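Local coordinates for protein inactive glucansucrase (Lactobacillus reuteri, PDB 5JBD) that belongs to glycosyl hydrolase family 70, whose members have a TIM-barrel core, and holds a bound calcium ion in this model, at residues 47-52 with 759-764; 787-792 with 847-852. All coordinates share one frame; numbering follows the deposited sequence.

Contact 1: residues 47-52 with 759-764; sequences NNIDGY and QEAVTV
Asp-50 and Ala-761 mark the closest backbone approach, CA to CA 6.0 Å, where a type I' turn from Ile-49 to Tyr-52 sits against strand 758-767. Asp-50 and Gly-51 fill the turn's inner positions with positive phi (47° and 94°), and two backbone bonds link its ends: Ile-49 N to Tyr-52 O and Tyr-52 N to Ile-49 O. Asn-48 adds an Asx motif, its OD1 taking Gly-51 N on a lone pair at 3.1 Å. Across the contact, Ala-761 N donates to Asp-50 OD2 at 2.9 Å, nearly straight (164°) and nearly along the C-O axis of the carboxylate. A water within hydrogen-bonding distance of Asp-50 OD1 also lies 3.0 Å from Gln-759 O and probably bridges the second carboxylate oxygen to the strand. That strand lies inside a six-stranded antiparallel sheet, between strands 193-197 and 784-791, and the turn, from far earlier in the chain, comes against it at Gln-759 to Ala-761. Ile-49 CG2, anti to its own backbone N, rests on the Glu-760 to Ala-761 peptide, 3.6 Å from Ala-761 N. The methyl of Ala-761 meets the Tyr-52 ring obliquely at CD2 (3.7 Å), while Tyr-52 OH bonds Asn-208 O and the ring stacks edge-to-face with Tyr-864. Glu-760 leaves the strand on the side away from the turn, yet its CG lies 3.4 Å from Asp-50 OD2. Its extended chain carries the carboxylate on toward Thr-790 of the next strand, and OE1 accepts Ala-838 N. Asp-50 OD2 and Glu-760 OE2 are neighbouring like charges, 5.0 Å apart and not in contact; the donors each carboxylate accepts probably offset their repulsion.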
# COMPACT_ATOMS: atom_id res chain seq x y z
N ASN A 47 26.30 1.15 24.94
CA ASN A 47 25.42 1.09 23.75
C ASN A 47 25.68 2.33 22.89
O ASN A 47 25.82 3.45 23.41
CB ASN A 47 23.92 1.05 24.12
CG ASN A 47 23.42 -0.31 24.68
OD1 ASN A 47 22.33 -0.37 25.29
ND2 ASN A 47 24.19 -1.40 24.49
N ASN A 48 25.78 2.13 21.58
CA ASN A 48 25.90 3.24 20.66
C ASN A 48 25.33 2.87 19.29
O ASN A 48 25.13 1.69 18.98
CB ASN A 48 27.36 3.67 20.54
CG ASN A 48 28.19 2.63 19.83
OD1 ASN A 48 28.47 2.76 18.64
ND2 ASN A 48 28.52 1.56 20.53
N ILE A 49 25.07 3.89 18.49
CA ILE A 49 24.45 3.74 17.17
C ILE A 49 25.36 4.47 16.20
O ILE A 49 25.41 5.69 16.21
CB ILE A 49 23.01 4.32 17.14
CG1 ILE A 49 22.16 3.66 18.24
CG2 ILE A 49 22.38 4.08 15.77
CD1 ILE A 49 20.78 4.25 18.41
N ASP A 50 26.14 3.71 15.44
CA ASP A 50 27.21 4.25 14.59
C ASP A 50 28.11 5.28 15.30
O ASP A 50 28.48 6.31 14.73
CB ASP A 50 26.59 4.86 13.32
CG ASP A 50 25.74 3.87 12.55
OD1 ASP A 50 26.30 2.87 12.07
OD2 ASP A 50 24.52 4.08 12.44
N GLY A 51 28.47 5.00 16.56
CA GLY A 51 29.33 5.88 17.38
C GLY A 51 28.58 6.87 18.28
O GLY A 51 29.13 7.34 19.29
N TYR A 52 27.34 7.20 17.93
CA TYR A 52 26.55 8.20 18.66
C TYR A 52 25.83 7.54 19.83
O TYR A 52 25.59 6.33 19.81
CB TYR A 52 25.56 8.91 17.69
CG TYR A 52 26.32 9.59 16.58
CD1 TYR A 52 26.91 10.85 16.79
CD2 TYR A 52 26.54 8.96 15.36
CE1 TYR A 52 27.65 11.46 15.81
CE2 TYR A 52 27.28 9.57 14.36
CZ TYR A 52 27.84 10.82 14.59
OH TYR A 52 28.58 11.43 13.61
N GLN A 759 18.57 0.00 13.92
CA GLN A 759 18.69 1.46 13.93
C GLN A 759 20.02 1.91 13.34
O GLN A 759 21.04 1.21 13.41
CB GLN A 759 18.57 2.04 15.33
CG GLN A 759 17.14 2.11 15.83
CD GLN A 759 17.05 2.60 17.27
OE1 GLN A 759 17.36 1.86 18.20
NE2 GLN A 759 16.64 3.85 17.45
N GLU A 760 19.98 3.11 12.76
CA GLU A 760 21.12 3.72 12.11
C GLU A 760 21.09 5.22 12.39
O GLU A 760 20.02 5.82 12.39
CB GLU A 760 21.06 3.45 10.60
CG GLU A 760 22.32 3.81 9.82
CD GLU A 760 22.21 3.53 8.33
OE1 GLU A 760 21.16 3.04 7.85
OE2 GLU A 760 23.21 3.82 7.63
N ALA A 761 22.25 5.82 12.63
CA ALA A 761 22.33 7.27 12.76
C ALA A 761 22.29 7.86 11.36
O ALA A 761 23.20 7.63 10.55
CB ALA A 761 23.58 7.71 13.51
N VAL A 762 21.23 8.59 11.07
CA VAL A 762 21.08 9.30 9.79
C VAL A 762 20.92 10.79 10.06
O VAL A 762 20.45 11.17 11.13
CB VAL A 762 19.87 8.79 8.98
CG1 VAL A 762 20.18 7.43 8.38
CG2 VAL A 762 18.60 8.71 9.82
N THR A 763 21.33 11.62 9.11
CA THR A 763 21.13 13.05 9.21
C THR A 763 19.85 13.40 8.44
O THR A 763 19.71 13.04 7.25
CB THR A 763 22.34 13.81 8.67
OG1 THR A 763 23.51 13.40 9.38
CG2 THR A 763 22.16 15.31 8.84
N VAL A 764 18.91 14.08 9.11
CA VAL A 764 17.56 14.30 8.54
C VAL A 764 17.02 15.73 8.60
O VAL A 764 17.50 16.57 9.37
CB VAL A 764 16.51 13.38 9.20
CG1 VAL A 764 16.98 11.93 9.21
CG2 VAL A 764 16.13 13.85 10.61
O HOH W 1 23.80 1.00 12.16

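Contact 2: residues 787-792 with 847-852; sequences FAYTTG and QNIGIG
The side-chain amide of Gln-847 pairs with the backbone of Tyr-789 on strand 784-791, an outermost strand of the six-stranded antiparallel sheet, much as a neighbouring strand would; just beyond, this strand has a classic beta bulge at Thr-790 and Thr-791, facing Gly-758. OE1 accepts from Tyr-789 N at 2.7 Å, in the carbonyl plane and on a lone pair, with an N-H...O angle of 159°. NE2 returns a bond of 3.1 Å to Tyr-789 O, which lies almost in the amide plane. The chain beyond CG is extended, and its last torsion turns OE1 to the Tyr-789 N side of the pair. Further partners lie outside the two segments: NE2 also bonds Thr-844 OG1, Tyr-789 O also receives Asn-242 ND2, and Gln-847 N meets Tyr-786 OH. The carboxylate of Glu-172 gathers three successive N-H groups of the loop, OE1 taking Asn-848 N and OE2 both Ile-849 N and Gly-850 N. OE1 of Gln-847 further lies in plane at the edge of the Tyr-789 ring, 3.5 Å from CD1, with ring and amide planes 31° apart. Nearer the start of the segment a water links the two backbones, accepting from Phe-787 N and donating to Gly-850 O, each at 3.0 Å. Ile-849 supplies the apolar part: CG2 reaches the edge of the Tyr-789 ring near CE1, and CG1 lodges between backbone N and carbonyl carbon, from where the extended second torsion (chi2 177°) puts CD1 a tight 3.1 Å from Phe-787 O.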
# COMPACT_ATOMS: atom_id res chain seq x y z
N PHE A 787 17.87 8.57 14.98
CA PHE A 787 18.15 7.14 15.05
C PHE A 787 17.03 6.30 14.43
O PHE A 787 16.37 5.50 15.10
CB PHE A 787 18.44 6.72 16.50
CG PHE A 787 19.60 7.44 17.14
CD1 PHE A 787 20.82 7.58 16.48
CD2 PHE A 787 19.49 7.95 18.43
CE1 PHE A 787 21.89 8.23 17.07
CE2 PHE A 787 20.57 8.59 19.04
CZ PHE A 787 21.77 8.73 18.35
N ALA A 788 16.84 6.47 13.13
CA ALA A 788 15.76 5.80 12.41
C ALA A 788 16.04 4.32 12.32
O ALA A 788 17.20 3.91 12.22
CB ALA A 788 15.62 6.37 11.00
N TYR A 789 14.97 3.53 12.36
CA TYR A 789 15.04 2.12 11.97
C TYR A 789 15.14 2.07 10.45
O TYR A 789 14.21 2.50 9.76
CB TYR A 789 13.82 1.36 12.48
CG TYR A 789 13.85 1.18 13.98
CD1 TYR A 789 13.38 2.17 14.84
CD2 TYR A 789 14.42 0.04 14.55
CE1 TYR A 789 13.44 2.01 16.22
CE2 TYR A 789 14.47 -0.13 15.93
CZ TYR A 789 13.99 0.86 16.76
OH TYR A 789 14.05 0.70 18.12
N THR A 790 16.28 1.61 9.94
CA THR A 790 16.57 1.58 8.50
C THR A 790 17.15 0.27 7.96
O THR A 790 17.23 0.09 6.73
CB THR A 790 17.64 2.62 8.16
OG1 THR A 790 18.85 2.24 8.80
CG2 THR A 790 17.25 4.01 8.60
N THR A 791 17.61 -0.62 8.84
CA THR A 791 18.52 -1.66 8.45
C THR A 791 17.91 -3.05 8.69
O THR A 791 17.37 -3.33 9.77
CB THR A 791 19.87 -1.46 9.17
OG1 THR A 791 20.40 -0.19 8.79
CG2 THR A 791 20.87 -2.56 8.80
N GLY A 792 18.00 -3.90 7.67
CA GLY A 792 17.41 -5.23 7.71
C GLY A 792 17.09 -5.74 6.33
O GLY A 792 17.74 -5.36 5.35
N GLN A 847 8.88 8.17 12.80
CA GLN A 847 8.87 6.85 13.43
C GLN A 847 8.45 6.84 14.91
O GLN A 847 8.47 5.78 15.54
CB GLN A 847 10.24 6.19 13.25
CG GLN A 847 10.56 5.88 11.79
CD GLN A 847 11.77 4.98 11.61
OE1 GLN A 847 12.49 4.69 12.57
NE2 GLN A 847 12.03 4.57 10.37
N ASN A 848 8.07 8.00 15.43
CA ASN A 848 7.57 8.15 16.81
C ASN A 848 8.62 7.80 17.89
O ASN A 848 8.27 7.24 18.92
CB ASN A 848 6.29 7.32 17.03
CG ASN A 848 5.15 7.70 16.10
OD1 ASN A 848 4.55 6.83 15.47
ND2 ASN A 848 4.85 8.98 16.00
N ILE A 849 9.88 8.17 17.65
CA ILE A 849 10.97 7.95 18.64
C ILE A 849 11.52 9.22 19.29
O ILE A 849 12.04 9.17 20.41
CB ILE A 849 12.12 7.12 18.05
CG1 ILE A 849 12.77 7.82 16.85
CG2 ILE A 849 11.62 5.73 17.66
CD1 ILE A 849 13.96 7.09 16.28
N GLY A 850 11.46 10.34 18.57
CA GLY A 850 11.92 11.63 19.06
C GLY A 850 13.14 12.12 18.31
O GLY A 850 13.97 11.31 17.87
N ILE A 851 13.26 13.43 18.19
CA ILE A 851 14.35 14.07 17.43
C ILE A 851 15.56 14.40 18.31
O ILE A 851 16.63 14.71 17.79
CB ILE A 851 13.82 15.32 16.67
CG1 ILE A 851 14.70 15.68 15.46
CG2 ILE A 851 13.71 16.55 17.58
CD1 ILE A 851 14.90 14.57 14.45
N GLY A 852 15.37 14.35 19.64
CA GLY A 852 16.42 14.69 20.62
C GLY A 852 17.05 13.52 21.36
O GLY A 852 17.64 13.73 22.42
O HOH W 2 16.66 10.00 17.28

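Contacts 1 and 2 have centres about 9 Å apart and meet through adjacent strands of one sheet, 758-767 and 784-791. Between them, Gln-759 NE2 lies 2.9 Å from Phe-787 O, a probable hydrogen bond, and Glu-760 OE1 sits 2.6 Å from Thr-790 OG1, probably another. Gln-759 CG packs 3.5 Å from Tyr-789 CE2, and Phe-787 of contact 2 also touches Ile-49 of contact 1. The 47-52 turn and the 847-852 loop thus both bear on this strand pair. Two of the four calcium ligands lie on or just before strands of the same sheet, Asp-243 on 242-244 and Asn-751 ahead of 752-753, and contact 2 reaches Asn-242, next to Asp-243.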